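Local coordinates for protein chitooligosaccharide oxidase (Gibberella zeae, PDB 6Y0R) that oxidises the C1 hydroxyl of chitooligosaccharides to the lactone with a bicovalently bound FAD, passing the electrons to oxygen to give hydrogen peroxide, at residues Y168-R173 with M376-G380; A263-M267 with D279-I283; K232-I238 with Q304-V310. The contacts are given in a common frame with arbitrary orientation. Residue numbers count along the deposited sequence, not the author numbering.

Contact 1: Y168-R173 with M376-G380; sequences YGMVAR and MDITG. With FAD (flavin-adenine dinucleotide), chain B.
A backbone segment can read the edge of a flavin while its side chain reaches a neighbouring sheet, as at this junction between the FAD-binding PCMH-type region and the seven-stranded antiparallel sheet of the vanillyl-alcohol-oxidase-like fold. Y168 is extended (phi/psi -107/126°): Y168 N donates to FAD O2 at 3.0 Å, and Y168 O accepts from FAD N3 at 2.8 Å, so both polar backbone atoms read the pyrimidine edge of the isoalloxazine. The CA-to-CB bond of Y168 points toward 376-380 (chi1 t); Y168 OH donates to I378 O at 3.3 Å, that oxygen lying near the ring plane, and Y168 CE1 packs on T379 CG2 at 3.8 Å. The chain then reverses through a type I turn, G169 to A172, closed by A172 N to G169 O at 3.1 Å, with V171 as N-cap of helix 172-175. R173, in its first turn, lies nearest T379 (CA to CA 6.5 Å). In the other segment, M376-I378 end the strand 371-378, and T379-G380 leave it. The R173 side chain (chi1 m, chi2 t, chi3 p) passes the strand end, R173 CD 3.4 Å from I378 O; R173 NH1 also bonds P262 O and I265 O. Across the contact, R173 NE and R173 NH2 both reach G380 O, near the guanidinium plane, at 2.9 and 3.0 Å.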
loop_
_atom_site.group_PDB
_atom_site.type_symbol
_atom_site.label_atom_id
_atom_site.label_comp_id
_atom_site.label_asym_id
_atom_site.label_seq_id
_atom_site.Cartn_x
_atom_site.Cartn_y
_atom_site.Cartn_z
ATOM N N TYR A 168 0.599 3.870 -3.716
ATOM C CA TYR A 168 0.229 4.118 -5.123
ATOM C C TYR A 168 -1.159 4.755 -5.156
ATOM O O TYR A 168 -2.113 4.176 -4.622
ATOM C CB TYR A 168 0.251 2.821 -5.920
ATOM C CG TYR A 168 -0.213 3.003 -7.334
ATOM C CD1 TYR A 168 0.658 3.392 -8.346
ATOM C CD2 TYR A 168 -1.535 2.743 -7.657
ATOM C CE1 TYR A 168 0.183 3.576 -9.652
ATOM C CE2 TYR A 168 -2.010 2.927 -8.949
ATOM C CZ TYR A 168 -1.147 3.337 -9.949
ATOM O OH TYR A 168 -1.710 3.449 -11.215
ATOM N N GLY A 169 -1.306 5.903 -5.818
ATOM C CA GLY A 169 -2.648 6.495 -5.977
ATOM C C GLY A 169 -2.801 7.258 -7.272
ATOM O O GLY A 169 -2.011 7.044 -8.208
ATOM N N MET A 170 -3.798 8.127 -7.284
ATOM C CA MET A 170 -4.307 8.729 -8.534
ATOM C C MET A 170 -3.393 9.821 -9.107
ATOM O O MET A 170 -3.763 10.330 -10.165
ATOM C CB MET A 170 -5.698 9.313 -8.251
ATOM C CG MET A 170 -6.685 8.214 -7.911
ATOM S SD MET A 170 -6.949 7.263 -9.407
ATOM C CE MET A 170 -7.534 5.725 -8.691
ATOM N N VAL A 171 -2.305 10.216 -8.447
ATOM C CA VAL A 171 -1.304 11.089 -9.106
ATOM C C VAL A 171 0.072 10.437 -9.100
ATOM O O VAL A 171 1.068 11.186 -9.183
ATOM C CB VAL A 171 -1.277 12.504 -8.505
ATOM C CG1 VAL A 171 -2.603 13.210 -8.798
ATOM C CG2 VAL A 171 -0.919 12.543 -7.036
ATOM N N ALA A 172 0.156 9.110 -8.981
ATOM C CA ALA A 172 1.456 8.410 -8.896
ATOM C C ALA A 172 2.329 8.729 -10.122
ATOM O O ALA A 172 3.547 8.859 -9.975
ATOM C CB ALA A 172 1.210 6.919 -8.777
ATOM N N ARG A 173 1.767 8.738 -11.313
ATOM C CA ARG A 173 2.629 8.841 -12.510
ATOM C C ARG A 173 3.193 10.255 -12.561
ATOM O O ARG A 173 4.263 10.415 -13.155
ATOM C CB ARG A 173 1.904 8.461 -13.785
ATOM C CG ARG A 173 1.507 6.991 -13.791
ATOM C CD ARG A 173 0.924 6.510 -15.093
ATOM N NE ARG A 173 1.904 6.429 -16.178
ATOM C CZ ARG A 173 2.068 7.316 -17.135
ATOM N NH1 ARG A 173 1.359 8.431 -17.156
ATOM N NH2 ARG A 173 2.964 7.072 -18.073
ATOM N N MET A 376 -6.012 -3.482 -12.953
ATOM C CA MET A 376 -4.739 -3.405 -13.686
ATOM C C MET A 376 -4.320 -1.936 -13.812
ATOM O O MET A 376 -4.971 -1.193 -14.543
ATOM C CB MET A 376 -4.855 -4.020 -15.076
ATOM C CG MET A 376 -3.541 -4.035 -15.767
ATOM S SD MET A 376 -3.613 -4.861 -17.331
ATOM C CE MET A 376 -4.444 -3.630 -18.297
ATOM N N ASP A 377 -3.312 -1.536 -13.048
ATOM C CA ASP A 377 -2.876 -0.131 -12.939
ATOM C C ASP A 377 -1.692 0.068 -13.883
ATOM O O ASP A 377 -0.786 -0.752 -13.855
ATOM C CB ASP A 377 -2.471 0.209 -11.510
ATOM C CG ASP A 377 -3.456 -0.158 -10.402
ATOM O OD1 ASP A 377 -4.643 -0.245 -10.680
ATOM O OD2 ASP A 377 -2.983 -0.410 -9.248
ATOM N N ILE A 378 -1.644 1.187 -14.613
ATOM C CA ILE A 378 -0.405 1.553 -15.357
ATOM C C ILE A 378 0.493 2.295 -14.374
ATOM O O ILE A 378 0.111 3.416 -13.926
ATOM C CB ILE A 378 -0.733 2.401 -16.614
ATOM C CG1 ILE A 378 -1.676 1.642 -17.538
ATOM C CG2 ILE A 378 0.581 2.756 -17.285
ATOM C CD1 ILE A 378 -2.563 2.515 -18.396
ATOM N N THR A 379 1.560 1.669 -13.879
ATOM C CA THR A 379 2.526 2.340 -12.982
ATOM C C THR A 379 3.652 2.986 -13.795
ATOM O O THR A 379 4.246 3.913 -13.272
ATOM C CB THR A 379 3.152 1.367 -11.974
ATOM O OG1 THR A 379 3.909 0.366 -12.652
ATOM C CG2 THR A 379 2.096 0.696 -11.135
ATOM N N GLY A 380 3.982 2.448 -14.964
ATOM C CA GLY A 380 5.186 2.875 -15.714
ATOM C C GLY A 380 4.880 3.730 -16.933
ATOM O O GLY A 380 3.847 4.450 -16.988
HETATM P PA FAD B . -0.700 -1.626 9.231
HETATM O O1A FAD B . -1.401 -2.923 9.224
HETATM O O2A FAD B . -0.743 -0.767 10.431
HETATM O O5B FAD B . 0.834 -1.820 8.848
HETATM C C5B FAD B . 1.241 -2.371 7.595
HETATM C C4B FAD B . 2.668 -2.874 7.706
HETATM O O4B FAD B . 3.554 -1.757 7.975
HETATM C C3B FAD B . 2.979 -3.878 8.835
HETATM O O3B FAD B . 4.100 -4.703 8.490
HETATM C C2B FAD B . 3.362 -2.960 9.988
HETATM O O2B FAD B . 4.106 -3.593 11.031
HETATM C C1B FAD B . 4.149 -1.906 9.259
HETATM N N9A FAD B . 4.169 -0.604 9.907
HETATM C C8A FAD B . 3.099 0.238 10.062
HETATM N N7A FAD B . 3.422 1.357 10.698
HETATM C C5A FAD B . 4.778 1.221 10.976
HETATM C C6A FAD B . 5.698 2.058 11.635
HETATM N N6A FAD B . 5.346 3.258 12.102
HETATM N N1A FAD B . 6.981 1.623 11.783
HETATM C C2A FAD B . 7.275 0.396 11.309
HETATM N N3A FAD B . 6.497 -0.469 10.650
HETATM C C4A FAD B . 5.243 0.001 10.515
HETATM N N1 FAD B . -2.455 0.743 -1.129
HETATM C C2 FAD B . -2.062 1.543 -2.131
HETATM O O2 FAD B . -0.827 1.594 -2.483
HETATM N N3 FAD B . -2.978 2.339 -2.757
HETATM C C4 FAD B . -4.323 2.367 -2.424
HETATM O O4 FAD B . -5.105 3.125 -3.024
HETATM C C4X FAD B . -4.762 1.541 -1.362
HETATM N N5 FAD B . -6.039 1.586 -0.977
HETATM C C5X FAD B . -6.398 0.871 0.144
HETATM C C6 FAD B . -7.732 0.959 0.624
HETATM C C7 FAD B . -8.137 0.238 1.734
HETATM C C7M FAD B . -9.570 0.314 2.225
HETATM C C8 FAD B . -7.168 -0.571 2.458
HETATM C C8M FAD B . -7.497 -1.294 3.750
HETATM C C9 FAD B . -5.861 -0.679 1.940
HETATM C C9A FAD B . -5.465 0.024 0.794
HETATM N N10 FAD B . -4.145 -0.060 0.318
HETATM C C10 FAD B . -3.733 0.728 -0.763
HETATM C "C1'" FAD B . -3.153 -0.943 0.940
HETATM C "C2'" FAD B . -2.335 -0.201 1.999
HETATM O "O2'" FAD B . -1.359 0.643 1.385
HETATM C "C3'" FAD B . -1.661 -1.232 2.867
HETATM O "O3'" FAD B . -2.726 -2.006 3.466
HETATM C "C4'" FAD B . -0.787 -0.548 3.919
HETATM O "O4'" FAD B . 0.304 -1.391 4.330
HETATM C "C5'" FAD B . -1.634 -0.182 5.105
HETATM O "O5'" FAD B . -0.898 0.638 6.032
HETATM P P FAD B . -1.445 0.724 7.517
HETATM O O1P FAD B . -0.555 1.624 8.291
HETATM O O2P FAD B . -2.903 0.999 7.557
HETATM O O3P FAD B . -1.312 -0.825 7.974
#

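Contact 2: A263-M267 with D279-I283; sequences AEITM and DGAYI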
loop_
_atom_site.group_PDB
_atom_site.type_symbol
_atom_site.label_atom_id
_atom_site.label_comp_id
_atom_site.label_asym_id
_atom_site.label_seq_id
_atom_site.Cartn_x
_atom_site.Cartn_y
_atom_site.Cartn_z
ATOM N N ALA A 263 2.524 12.260 -17.947
ATOM C CA ALA A 263 2.627 12.038 -16.492
ATOM C C ALA A 263 1.327 12.485 -15.792
ATOM O O ALA A 263 1.041 11.962 -14.711
ATOM C CB ALA A 263 3.826 12.779 -15.935
ATOM N N GLU A 264 0.618 13.481 -16.335
ATOM C CA GLU A 264 -0.628 13.999 -15.719
ATOM C C GLU A 264 -1.739 12.946 -15.648
ATOM O O GLU A 264 -2.732 13.247 -14.950
ATOM C CB GLU A 264 -1.123 15.202 -16.540
ATOM C CG GLU A 264 -0.297 16.444 -16.284
ATOM C CD GLU A 264 1.091 16.472 -16.911
ATOM O OE1 GLU A 264 1.323 15.757 -17.920
ATOM O OE2 GLU A 264 1.948 17.195 -16.359
ATOM N N ILE A 265 -1.634 11.806 -16.367
ATOM C CA ILE A 265 -2.675 10.753 -16.300
ATOM C C ILE A 265 -2.170 9.599 -15.420
ATOM O O ILE A 265 -1.090 9.136 -15.647
ATOM C CB ILE A 265 -3.052 10.203 -17.676
ATOM C CG1 ILE A 265 -3.523 11.267 -18.660
ATOM C CG2 ILE A 265 -4.069 9.104 -17.501
ATOM C CD1 ILE A 265 -3.716 10.740 -20.012
ATOM N N THR A 266 -2.968 9.167 -14.450
ATOM C CA THR A 266 -2.821 7.884 -13.754
ATOM C C THR A 266 -4.139 7.151 -13.940
ATOM O O THR A 266 -5.184 7.776 -13.730
ATOM C CB THR A 266 -2.380 8.047 -12.298
ATOM O OG1 THR A 266 -1.121 8.736 -12.191
ATOM C CG2 THR A 266 -2.263 6.697 -11.617
ATOM N N MET A 267 -4.117 5.909 -14.403
ATOM C CA MET A 267 -5.389 5.228 -14.613
ATOM C C MET A 267 -5.224 3.726 -14.496
ATOM O O MET A 267 -4.066 3.209 -14.478
ATOM C CB MET A 267 -6.009 5.575 -15.970
ATOM C CG MET A 267 -5.252 5.124 -17.147
ATOM S SD MET A 267 -6.204 5.763 -18.613
ATOM C CE MET A 267 -7.877 5.516 -18.071
ATOM N N ASP A 279 -10.870 3.612 -14.928
ATOM C CA ASP A 279 -11.026 4.806 -14.057
ATOM C C ASP A 279 -9.663 5.439 -13.851
ATOM O O ASP A 279 -8.641 4.751 -13.871
ATOM C CB ASP A 279 -11.727 4.533 -12.739
ATOM C CG ASP A 279 -10.870 3.791 -11.796
ATOM O OD1 ASP A 279 -10.863 2.541 -11.918
ATOM O OD2 ASP A 279 -10.231 4.485 -10.924
ATOM N N GLY A 280 -9.642 6.755 -13.693
ATOM C CA GLY A 280 -8.361 7.422 -13.507
ATOM C C GLY A 280 -8.532 8.858 -13.083
ATOM O O GLY A 280 -9.681 9.318 -12.880
ATOM N N ALA A 281 -7.414 9.554 -12.995
ATOM C CA ALA A 281 -7.388 10.995 -12.688
ATOM C C ALA A 281 -6.393 11.686 -13.599
ATOM O O ALA A 281 -5.364 11.129 -13.928
ATOM C CB ALA A 281 -7.029 11.262 -11.259
ATOM N N TYR A 282 -6.715 12.939 -13.934
ATOM C CA TYR A 282 -5.904 13.745 -14.862
ATOM C C TYR A 282 -5.629 15.104 -14.203
ATOM O O TYR A 282 -6.574 15.824 -13.849
ATOM C CB TYR A 282 -6.651 13.913 -16.175
ATOM C CG TYR A 282 -5.977 14.844 -17.152
ATOM C CD1 TYR A 282 -4.950 14.377 -17.955
ATOM C CD2 TYR A 282 -6.394 16.153 -17.300
ATOM C CE1 TYR A 282 -4.304 15.194 -18.873
ATOM C CE2 TYR A 282 -5.750 16.985 -18.208
ATOM C CZ TYR A 282 -4.724 16.507 -19.000
ATOM O OH TYR A 282 -4.090 17.332 -19.896
ATOM N N ILE A 283 -4.372 15.465 -14.035
ATOM C CA ILE A 283 -4.034 16.788 -13.459
ATOM C C ILE A 283 -4.261 17.817 -14.572
ATOM O O ILE A 283 -3.478 17.917 -15.529
ATOM C CB ILE A 283 -2.623 16.834 -12.894
ATOM C CG1 ILE A 283 -2.441 15.795 -11.795
ATOM C CG2 ILE A 283 -2.297 18.217 -12.351
ATOM C CD1 ILE A 283 -1.010 15.537 -11.517
#
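How neighbouring strands share out their backbone donors and acceptors is plain in this pair, where strands 265-267 and 279-283 run antiparallel (168°) with axes 4.7 Å apart. T266 and A281 form the hydrogen-bonded pair: T266 N gives to A281 O at 3.1 Å and A281 N to T266 O at 2.9 Å. One further bond, I283 N to E264 O at 2.9 Å, extends the ladder past the start of strand 265-272; the same E264 O receives a CA-H...O contact from Y282 CA at 3.2 Å.

The non-hydrogen-bonded pairs on either side, I265 with Y282 and M267 with G280, turn their backbone groups outward: G280 and Y282 to F236 and T234 of strand 233-239, M267 to I378 of strand 371-378, while I265 O takes the R173 side chain at NH1. At M267 and G280 the CA atoms come within 3.9 Å; a CB on G280 would collide with T266 O and M267 CB.

Side-chain polar groups find partners beyond the pair as well. T266 OG1 accepts from R173 N, E264 OE2 makes a salt bridge with K174, and D279 OD2 accepts from Q268 NE2. Apolar packing occurs on the face carrying I265 and Y282, where I265 CG1 lies 3.5 Å from Y282 CD1, at the ring edge; Y282 also packs on the helix 286-300. T266 and A281 occupy the other face, turned to the flavin-binding part through Y168 and M170.

The whole is a beta hairpin, strands 265-272 and 275-283, set in the interior of the seven-stranded antiparallel sheet.

Contact 3: K232-I238 with Q304-V310; sequences KITYFDI and QVTATTV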
loop_
_atom_site.group_PDB
_atom_site.type_symbol
_atom_site.label_atom_id
_atom_site.label_comp_id
_atom_site.label_asym_id
_atom_site.label_seq_id
_atom_site.Cartn_x
_atom_site.Cartn_y
_atom_site.Cartn_z
ATOM N N LYS A 232 -7.395 22.152 -10.106
ATOM C CA LYS A 232 -8.190 21.482 -11.142
ATOM C C LYS A 232 -7.581 20.102 -11.391
ATOM O O LYS A 232 -6.447 20.007 -11.917
ATOM C CB LYS A 232 -8.237 22.317 -12.414
ATOM C CG LYS A 232 -9.033 23.624 -12.300
ATOM C CD LYS A 232 -8.967 24.463 -13.533
ATOM C CE LYS A 232 -9.742 25.767 -13.423
ATOM N NZ LYS A 232 -9.099 26.757 -12.516
ATOM N N ILE A 233 -8.362 19.078 -11.091
ATOM C CA ILE A 233 -7.933 17.676 -11.295
ATOM C C ILE A 233 -9.202 16.958 -11.699
ATOM O O ILE A 233 -10.234 17.156 -11.072
ATOM C CB ILE A 233 -7.200 17.069 -10.077
ATOM C CG1 ILE A 233 -6.871 15.605 -10.376
ATOM C CG2 ILE A 233 -7.966 17.193 -8.770
ATOM C CD1 ILE A 233 -5.714 15.072 -9.584
ATOM N N THR A 234 -9.133 16.210 -12.778
ATOM C CA THR A 234 -10.307 15.605 -13.407
ATOM C C THR A 234 -10.296 14.097 -13.162
ATOM O O THR A 234 -9.438 13.427 -13.727
ATOM C CB THR A 234 -10.337 15.958 -14.894
ATOM O OG1 THR A 234 -10.310 17.383 -15.019
ATOM C CG2 THR A 234 -11.549 15.394 -15.592
ATOM N N TYR A 235 -11.324 13.582 -12.513
ATOM C CA TYR A 235 -11.519 12.117 -12.420
ATOM C C TYR A 235 -12.332 11.715 -13.624
ATOM O O TYR A 235 -13.107 12.527 -14.176
ATOM C CB TYR A 235 -12.119 11.675 -11.097
ATOM C CG TYR A 235 -13.483 12.192 -10.771
ATOM C CD1 TYR A 235 -14.606 11.568 -11.273
ATOM C CD2 TYR A 235 -13.629 13.194 -9.821
ATOM C CE1 TYR A 235 -15.875 11.975 -10.879
ATOM C CE2 TYR A 235 -14.892 13.613 -9.431
ATOM C CZ TYR A 235 -16.013 13.024 -9.990
ATOM O OH TYR A 235 -17.287 13.412 -9.623
ATOM N N PHE A 236 -12.132 10.486 -14.075
ATOM C CA PHE A 236 -12.817 10.029 -15.290
ATOM C C PHE A 236 -13.037 8.525 -15.224
ATOM O O PHE A 236 -12.399 7.813 -14.470
ATOM C CB PHE A 236 -12.051 10.409 -16.550
ATOM C CG PHE A 236 -10.674 9.814 -16.702
ATOM C CD1 PHE A 236 -9.554 10.451 -16.188
ATOM C CD2 PHE A 236 -10.509 8.592 -17.351
ATOM C CE1 PHE A 236 -8.296 9.887 -16.326
ATOM C CE2 PHE A 236 -9.246 8.033 -17.489
ATOM C CZ PHE A 236 -8.143 8.686 -16.970
ATOM N N ASP A 237 -14.002 8.097 -16.029
ATOM C CA ASP A 237 -14.401 6.687 -16.161
ATOM C C ASP A 237 -14.757 6.419 -17.613
ATOM O O ASP A 237 -15.300 7.321 -18.289
ATOM C CB ASP A 237 -15.557 6.375 -15.212
ATOM C CG ASP A 237 -15.162 6.496 -13.747
ATOM O OD1 ASP A 237 -14.544 5.518 -13.203
ATOM O OD2 ASP A 237 -15.358 7.607 -13.182
ATOM N N ILE A 238 -14.463 5.207 -18.048
ATOM C CA ILE A 238 -14.862 4.705 -19.387
ATOM C C ILE A 238 -15.528 3.357 -19.184
ATOM O O ILE A 238 -14.848 2.390 -18.801
ATOM C CB ILE A 238 -13.695 4.602 -20.374
ATOM C CG1 ILE A 238 -12.811 5.845 -20.376
ATOM C CG2 ILE A 238 -14.257 4.346 -21.751
ATOM C CD1 ILE A 238 -11.622 5.755 -21.272
ATOM N N GLN A 304 -17.926 6.103 -24.375
ATOM C CA GLN A 304 -18.039 7.506 -23.892
ATOM C C GLN A 304 -17.200 7.651 -22.610
ATOM O O GLN A 304 -17.245 6.763 -21.743
ATOM C CB GLN A 304 -19.497 7.866 -23.578
ATOM C CG GLN A 304 -19.780 9.369 -23.438
ATOM C CD GLN A 304 -20.699 9.831 -22.313
ATOM O OE1 GLN A 304 -21.461 9.074 -21.696
ATOM N NE2 GLN A 304 -20.629 11.124 -22.028
ATOM N N VAL A 305 -16.450 8.729 -22.553
ATOM C CA VAL A 305 -15.720 9.133 -21.330
ATOM C C VAL A 305 -16.689 9.957 -20.488
ATOM O O VAL A 305 -17.245 10.933 -21.030
ATOM C CB VAL A 305 -14.488 9.953 -21.704
ATOM C CG1 VAL A 305 -13.771 10.527 -20.501
ATOM C CG2 VAL A 305 -13.540 9.113 -22.553
ATOM N N THR A 306 -16.830 9.608 -19.223
ATOM C CA THR A 306 -17.463 10.491 -18.215
ATOM C C THR A 306 -16.336 11.123 -17.406
ATOM O O THR A 306 -15.336 10.462 -17.142
ATOM C CB THR A 306 -18.478 9.766 -17.338
ATOM O OG1 THR A 306 -17.810 8.770 -16.569
ATOM C CG2 THR A 306 -19.605 9.139 -18.140
ATOM N N ALA A 307 -16.460 12.385 -17.034
ATOM C CA ALA A 307 -15.351 13.114 -16.386
ATOM C C ALA A 307 -15.876 14.328 -15.639
ATOM O O ALA A 307 -16.862 15.007 -16.100
ATOM C CB ALA A 307 -14.317 13.517 -17.395
ATOM N N THR A 308 -15.231 14.614 -14.535
ATOM C CA THR A 308 -15.595 15.763 -13.689
ATOM C C THR A 308 -14.323 16.409 -13.176
ATOM O O THR A 308 -13.484 15.700 -12.610
ATOM C CB THR A 308 -16.502 15.354 -12.533
ATOM O OG1 THR A 308 -17.672 14.699 -13.025
ATOM C CG2 THR A 308 -16.888 16.563 -11.714
ATOM N N THR A 309 -14.221 17.726 -13.331
ATOM C CA THR A 309 -13.096 18.471 -12.749
ATOM C C THR A 309 -13.480 18.928 -11.343
ATOM O O THR A 309 -14.527 19.646 -11.184
ATOM C CB THR A 309 -12.683 19.639 -13.640
ATOM O OG1 THR A 309 -12.418 19.137 -14.944
ATOM C CG2 THR A 309 -11.453 20.354 -13.131
ATOM N N VAL A 310 -12.606 18.668 -10.407
ATOM C CA VAL A 310 -12.727 19.054 -8.980
ATOM C C VAL A 310 -11.371 19.600 -8.533
ATOM O O VAL A 310 -10.464 19.742 -9.365
ATOM C CB VAL A 310 -13.190 17.847 -8.151
ATOM C CG1 VAL A 310 -14.603 17.440 -8.508
ATOM C CG2 VAL A 310 -12.263 16.660 -8.307
HETATM O O HOH W 1 -16.569 9.778 -14.288
#
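The edge of an antiparallel sheet shows side-chain alternation at its clearest, and here the outermost strand, 305-310, is one of the pair: strands 233-238 and 305-310 run antiparallel (157°), axes 4.5 Å apart. Paired backbone bonds at I233-V310, Y235-T308 and D237-T306, all 2.8 to 3.0 Å between N and O, fix the register.

On the face of T234, F236 and I238, apolar contacts are joined by one threonine pair. F236 takes chi1 p, which carries its ring away from the edge strand toward V278, L289 and L293, so that F236 CB is left to meet A307 CB at 3.9 Å. I238, chi1 m, brings its CG1 within 4.0 Å of V305 CG2, and V305 is itself packed on the helix 286-300. T234 and T309, both chi1 m, bring their OG1 atoms to 2.7 Å; T234 OG1 is also hydrogen-bonded to G284 O.

The other face holds I233, Y235 and D237. Y235 also adopts chi1 p, but with the opposite result: its ring leans over the neighbouring strand. T308 CB sits over the face of the Y235 ring, 3.9 Å from the centroid, as a CH-pi contact, and V310 CG1 lies 3.9 Å from Y235 CE2. H318 stacks on the same ring, joining it to the helix 312-320. D237, chi1 m, faces T306, chi1 p, and one water spans them, donating to D237 OD2 at 2.7 Å and hydrogen-bonded to T306 OG1 at 2.8 Å.

Nested closures can describe how a sheet is threaded. Starting at the N terminus, the chain, having already met the flavin, comes to Y168-R173, whose partner M376-G380 arrives some two hundred residues later, so contact 1 closes the widest loop. Inside it, 232-238 pairs with 304-310 in contact 3, and inside that again the hairpin of contact 2 closes over eleven residues; none cross. All three reach the seven-stranded sheet: contact 3 at its edge, contact 2 next to it through Y282 N to T234 O at 2.8 Å, and contact 1 beyond through R173 NH1 to I265 O at 3.0 Å. The sheet is thereby tied to the flavin-binding part.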